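Local coordinates for protein DNA polymerase III subunit beta (Helicobacter pylori 26695, PDB 4S3I) that tethers DNA polymerases and other proteins to DNA as a sliding ring, conferring processivity on replication, at residues Y18-A21 / F22-K25; P202-A205 / L206-L210. All blocks are in the same frame, centred on the assembly; numbering follows the deposited sequence.

Contact 1: Y18-A21 / F22-K25; sequences YLQA and FLDK
The carbonyl oxygen of Gln20 takes two donors at once, Lys25 NZ at 2.8 Å and the backbone Leu23 N at 3.2 Å. They come from opposite faces of the carbonyl plane, and each stands well above it. Lysine suits the position because its long chain can fold back: bent at chi3 (-81°) and again at chi4 (-60°), it returns its ammonium to the main chain, where NZ also makes a weak bond to Leu23 O. On the way Lys25 CD passes Gln20 OE1 at 3.7 Å, the two side chains crossing at about a right angle.

One residue back, Phe22 N donates to Leu19 O at 3.1 Å. With Leu23 N to Gln20 O, this makes two successive i to i+3 bonds, overlapping tight turns by which the chain leaves helix 9-19 for the following loop. With CG anti to its own carbonyl carbon (chi1 -59°), the Phe22 ring turns back along the chain and meets Tyr18 O with its edge, CE2 lying 3.5 Å from that oxygen. Leu23 CG, likewise, rests against Leu19 O at 3.6 Å.

Glutamine suits its place because its amide N-H groups serve two main-chain carbonyls, Leu16 O in its own helix and Gly74 O, where helix 74-82 begins. The large flat ring of Phe22 packs among Ala48 of strand 43-49 and Ile53 and Leu55 of strand 53-60; Leu19 and Leu23 also meet Ala48, while Ala21, small enough for a close approach, lies against Glu208 and Lys211 of helix 203-212.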
loop_
_atom_site.group_PDB
_atom_site.type_symbol
_atom_site.label_atom_id
_atom_site.label_comp_id
_atom_site.label_asym_id
_atom_site.label_seq_id
_atom_site.Cartn_x
_atom_site.Cartn_y
_atom_site.Cartn_z
ATOM N N TYR A 18 3.056 9.258 16.556
ATOM C CA TYR A 18 4.481 9.536 16.471
ATOM C C TYR A 18 5.301 8.548 17.265
ATOM O O TYR A 18 6.430 8.234 16.896
ATOM C CB TYR A 18 4.775 10.926 17.008
ATOM C CG TYR A 18 4.384 12.047 16.083
ATOM C CD1 TYR A 18 4.876 12.106 14.786
ATOM C CD2 TYR A 18 3.558 13.072 16.525
ATOM C CE1 TYR A 18 4.537 13.154 13.937
ATOM C CE2 TYR A 18 3.213 14.121 15.694
ATOM C CZ TYR A 18 3.704 14.156 14.403
ATOM O OH TYR A 18 3.357 15.207 13.584
ATOM N N LEU A 19 4.738 8.075 18.371
ATOM C CA LEU A 19 5.490 7.245 19.299
ATOM C C LEU A 19 5.617 5.790 18.856
ATOM O O LEU A 19 6.461 5.058 19.373
ATOM C CB LEU A 19 4.863 7.324 20.692
ATOM C CG LEU A 19 5.167 8.638 21.412
ATOM C CD1 LEU A 19 4.223 8.814 22.592
ATOM C CD2 LEU A 19 6.620 8.661 21.904
ATOM N N GLN A 20 4.791 5.375 17.898
ATOM C CA GLN A 20 4.752 3.965 17.502
ATOM C C GLN A 20 6.117 3.474 17.022
ATOM O O GLN A 20 6.520 2.352 17.320
ATOM C CB GLN A 20 3.682 3.734 16.437
ATOM C CG GLN A 20 2.273 4.033 16.930
ATOM C CD GLN A 20 1.872 3.147 18.094
ATOM O OE1 GLN A 20 1.834 1.919 17.960
ATOM N NE2 GLN A 20 1.593 3.757 19.251
ATOM N N ALA A 21 6.847 4.336 16.316
ATOM C CA ALA A 21 8.105 3.927 15.695
ATOM C C ALA A 21 9.197 3.639 16.708
ATOM O O ALA A 21 10.246 3.091 16.363
ATOM C CB ALA A 21 8.575 4.975 14.701
ATOM N N PHE A 22 8.960 4.015 17.962
ATOM C CA PHE A 22 9.976 3.874 18.999
ATOM C C PHE A 22 9.667 2.734 19.953
ATOM O O PHE A 22 10.295 2.616 21.001
ATOM C CB PHE A 22 10.124 5.178 19.783
ATOM C CG PHE A 22 10.502 6.347 18.925
ATOM C CD1 PHE A 22 11.829 6.761 18.841
ATOM C CD2 PHE A 22 9.543 7.022 18.184
ATOM C CE1 PHE A 22 12.186 7.842 18.033
ATOM C CE2 PHE A 22 9.898 8.106 17.369
ATOM C CZ PHE A 22 11.219 8.508 17.297
ATOM N N LEU A 23 8.703 1.900 19.582
ATOM C CA LEU A 23 8.324 0.750 20.396
ATOM C C LEU A 23 8.711 -0.535 19.690
ATOM O O LEU A 23 8.593 -0.637 18.464
ATOM C CB LEU A 23 6.814 0.739 20.615
ATOM C CG LEU A 23 6.233 1.990 21.252
ATOM C CD1 LEU A 23 4.726 1.951 21.178
ATOM C CD2 LEU A 23 6.692 2.074 22.680
ATOM N N ASP A 24 9.161 -1.520 20.455
ATOM C CA ASP A 24 9.276 -2.860 19.924
ATOM C C ASP A 24 7.932 -3.519 20.191
ATOM O O ASP A 24 7.650 -3.923 21.322
ATOM C CB ASP A 24 10.421 -3.606 20.613
ATOM C CG ASP A 24 11.780 -3.013 20.276
ATOM O OD1 ASP A 24 11.912 -2.493 19.145
ATOM O OD2 ASP A 24 12.700 -3.059 21.128
ATOM N N LYS A 25 7.097 -3.597 19.161
ATOM C CA LYS A 25 5.675 -3.884 19.353
ATOM C C LYS A 25 5.283 -5.362 19.417
ATOM O O LYS A 25 4.183 -5.683 19.865
ATOM C CB LYS A 25 4.828 -3.149 18.302
ATOM C CG LYS A 25 4.911 -1.622 18.393
ATOM C CD LYS A 25 4.176 -0.915 17.250
ATOM C CE LYS A 25 5.007 -0.862 15.961
ATOM N NZ LYS A 25 6.310 -0.137 16.143
#

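Contact 2: P202-A205 / L206-L210; sequences PKRA and LLEIL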
loop_
_atom_site.group_PDB
_atom_site.type_symbol
_atom_site.label_atom_id
_atom_site.label_comp_id
_atom_site.label_asym_id
_atom_site.label_seq_id
_atom_site.Cartn_x
_atom_site.Cartn_y
_atom_site.Cartn_z
ATOM N N PRO A 202 22.634 7.418 12.603
ATOM C CA PRO A 202 22.146 6.180 11.961
ATOM C C PRO A 202 20.971 6.445 11.034
ATOM O O PRO A 202 20.202 7.380 11.282
ATOM C CB PRO A 202 21.667 5.328 13.142
ATOM C CG PRO A 202 22.426 5.866 14.345
ATOM C CD PRO A 202 22.585 7.346 14.079
ATOM N N LYS A 203 20.825 5.627 9.991
ATOM C CA LYS A 203 19.746 5.780 9.015
ATOM C C LYS A 203 18.366 5.779 9.668
ATOM O O LYS A 203 17.503 6.587 9.317
ATOM C CB LYS A 203 19.841 4.681 7.947
ATOM C CG LYS A 203 18.719 4.678 6.891
ATOM C CD LYS A 203 18.963 5.667 5.745
ATOM C CE LYS A 203 17.977 5.456 4.577
ATOM N NZ LYS A 203 18.545 4.665 3.433
ATOM N N ARG A 204 18.168 4.892 10.640
ATOM C CA ARG A 204 16.872 4.808 11.310
ATOM C C ARG A 204 16.512 6.147 11.929
ATOM O O ARG A 204 15.383 6.629 11.782
ATOM C CB ARG A 204 16.880 3.730 12.403
ATOM C CG ARG A 204 15.538 3.627 13.128
ATOM C CD ARG A 204 15.659 2.905 14.453
ATOM N NE ARG A 204 14.386 2.875 15.174
ATOM C CZ ARG A 204 14.183 2.192 16.296
ATOM N NH1 ARG A 204 15.172 1.479 16.818
ATOM N NH2 ARG A 204 12.995 2.218 16.892
ATOM N N ALA A 205 17.487 6.749 12.611
ATOM C CA ALA A 205 17.297 8.055 13.222
ATOM C C ALA A 205 16.943 9.074 12.155
ATOM O O ALA A 205 16.029 9.897 12.330
ATOM C CB ALA A 205 18.564 8.484 13.974
ATOM N N LEU A 206 17.680 9.027 11.047
ATOM C CA LEU A 206 17.411 9.928 9.918
ATOM C C LEU A 206 15.941 9.846 9.513
ATOM O O LEU A 206 15.235 10.861 9.423
ATOM C CB LEU A 206 18.328 9.578 8.738
ATOM C CG LEU A 206 18.574 10.625 7.635
ATOM C CD1 LEU A 206 19.566 10.096 6.614
ATOM C CD2 LEU A 206 17.312 11.057 6.919
ATOM N N LEU A 207 15.471 8.634 9.272
ATOM C CA LEU A 207 14.099 8.454 8.818
ATOM C C LEU A 207 13.083 8.907 9.865
ATOM O O LEU A 207 12.081 9.538 9.529
ATOM C CB LEU A 207 13.880 7.002 8.414
ATOM C CG LEU A 207 14.743 6.583 7.219
ATOM C CD1 LEU A 207 14.754 5.063 7.038
ATOM C CD2 LEU A 207 14.249 7.280 5.946
ATOM N N GLU A 208 13.350 8.622 11.140
ATOM C CA GLU A 208 12.475 9.134 12.192
ATOM C C GLU A 208 12.459 10.666 12.249
ATOM O O GLU A 208 11.393 11.274 12.363
ATOM C CB GLU A 208 12.843 8.533 13.564
ATOM C CG GLU A 208 12.730 7.015 13.631
ATOM C CD GLU A 208 11.406 6.481 13.075
ATOM O OE1 GLU A 208 10.384 7.199 13.127
ATOM O OE2 GLU A 208 11.389 5.325 12.589
ATOM N N ILE A 209 13.637 11.284 12.170
ATOM C CA ILE A 209 13.718 12.742 12.148
ATOM C C ILE A 209 12.825 13.340 11.068
ATOM O O ILE A 209 12.157 14.360 11.281
ATOM C CB ILE A 209 15.170 13.223 11.948
ATOM C CG1 ILE A 209 15.947 13.050 13.244
ATOM C CG2 ILE A 209 15.215 14.701 11.533
ATOM C CD1 ILE A 209 17.432 12.886 13.034
ATOM N N LEU A 210 12.799 12.694 9.909
ATOM C CA LEU A 210 11.985 13.193 8.805
ATOM C C LEU A 210 10.490 13.189 9.134
ATOM O O LEU A 210 9.740 14.030 8.626
ATOM C CB LEU A 210 12.262 12.409 7.523
ATOM C CG LEU A 210 13.668 12.570 6.947
ATOM C CD1 LEU A 210 13.846 11.683 5.714
ATOM C CD2 LEU A 210 13.933 14.039 6.591
#
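Lys203 meets Leu207, one helical turn further on, the two side chains crossing obliquely. From CB the lysine chain sets out with CG anti to the backbone nitrogen (chi1 177°), and CG comes within 4.0 Å of Leu207 CD1. A bend at chi2 (83°) swings the chain back, bringing CE to 4.1 Å from the same methyl. At the tip NZ leaves the leucine and donates to Ala144 O and Ile147 O, beyond helix 135-143. Lysine thus serves two ends here: its methylenes pack on leucine while its ammonium satisfies main-chain carbonyls.

Beneath these side chains run the first two turns of helix 203-212, which strand 196-202 of the central domain enters directly. Pro202 ends the strand and is the N-cap of the helix, where its lack of an N-H costs the helix no bond. Pro202 O accepts from Leu206 N at 3.0 Å, and the i to i+4 series continues through Leu207 N to Lys203 O and Glu208 N to Arg204 O. Next comes Ile209 N to Ala205 O at 2.8 Å, nearly straight at 170°.

Around Ala205 O the isoleucine packs tightly, its CG1 at 3.3 Å. Alanine, with only a methyl, lets this buried flank lie close to Phe235 and Thr237 of strand 233-238. Leu206 and Ile209 both reach Phe140 of helix 135-143, and on another side of the helix Glu208 forms a salt bridge with Lys211.

In the fold
Contact 1 comes first along the chain, at the close of helix 9-19 in the N-terminal domain; contact 2 follows much later, at the start of helix 203-212 in the central domain. Their centres are nevertheless only about 13 Å apart. Arg204 NH2 of contact 2 reaches Ala21 O of contact 1 at 2.9 Å, probably a hydrogen bond, and the Phe22 CZ atom packs on Glu208 CB at 4.1 Å. The same junction is spanned by the antiparallel sheet in which strand 53-60 pairs with strand 233-238. Loop, helix and sheet together join two successive domains of the ring subunit.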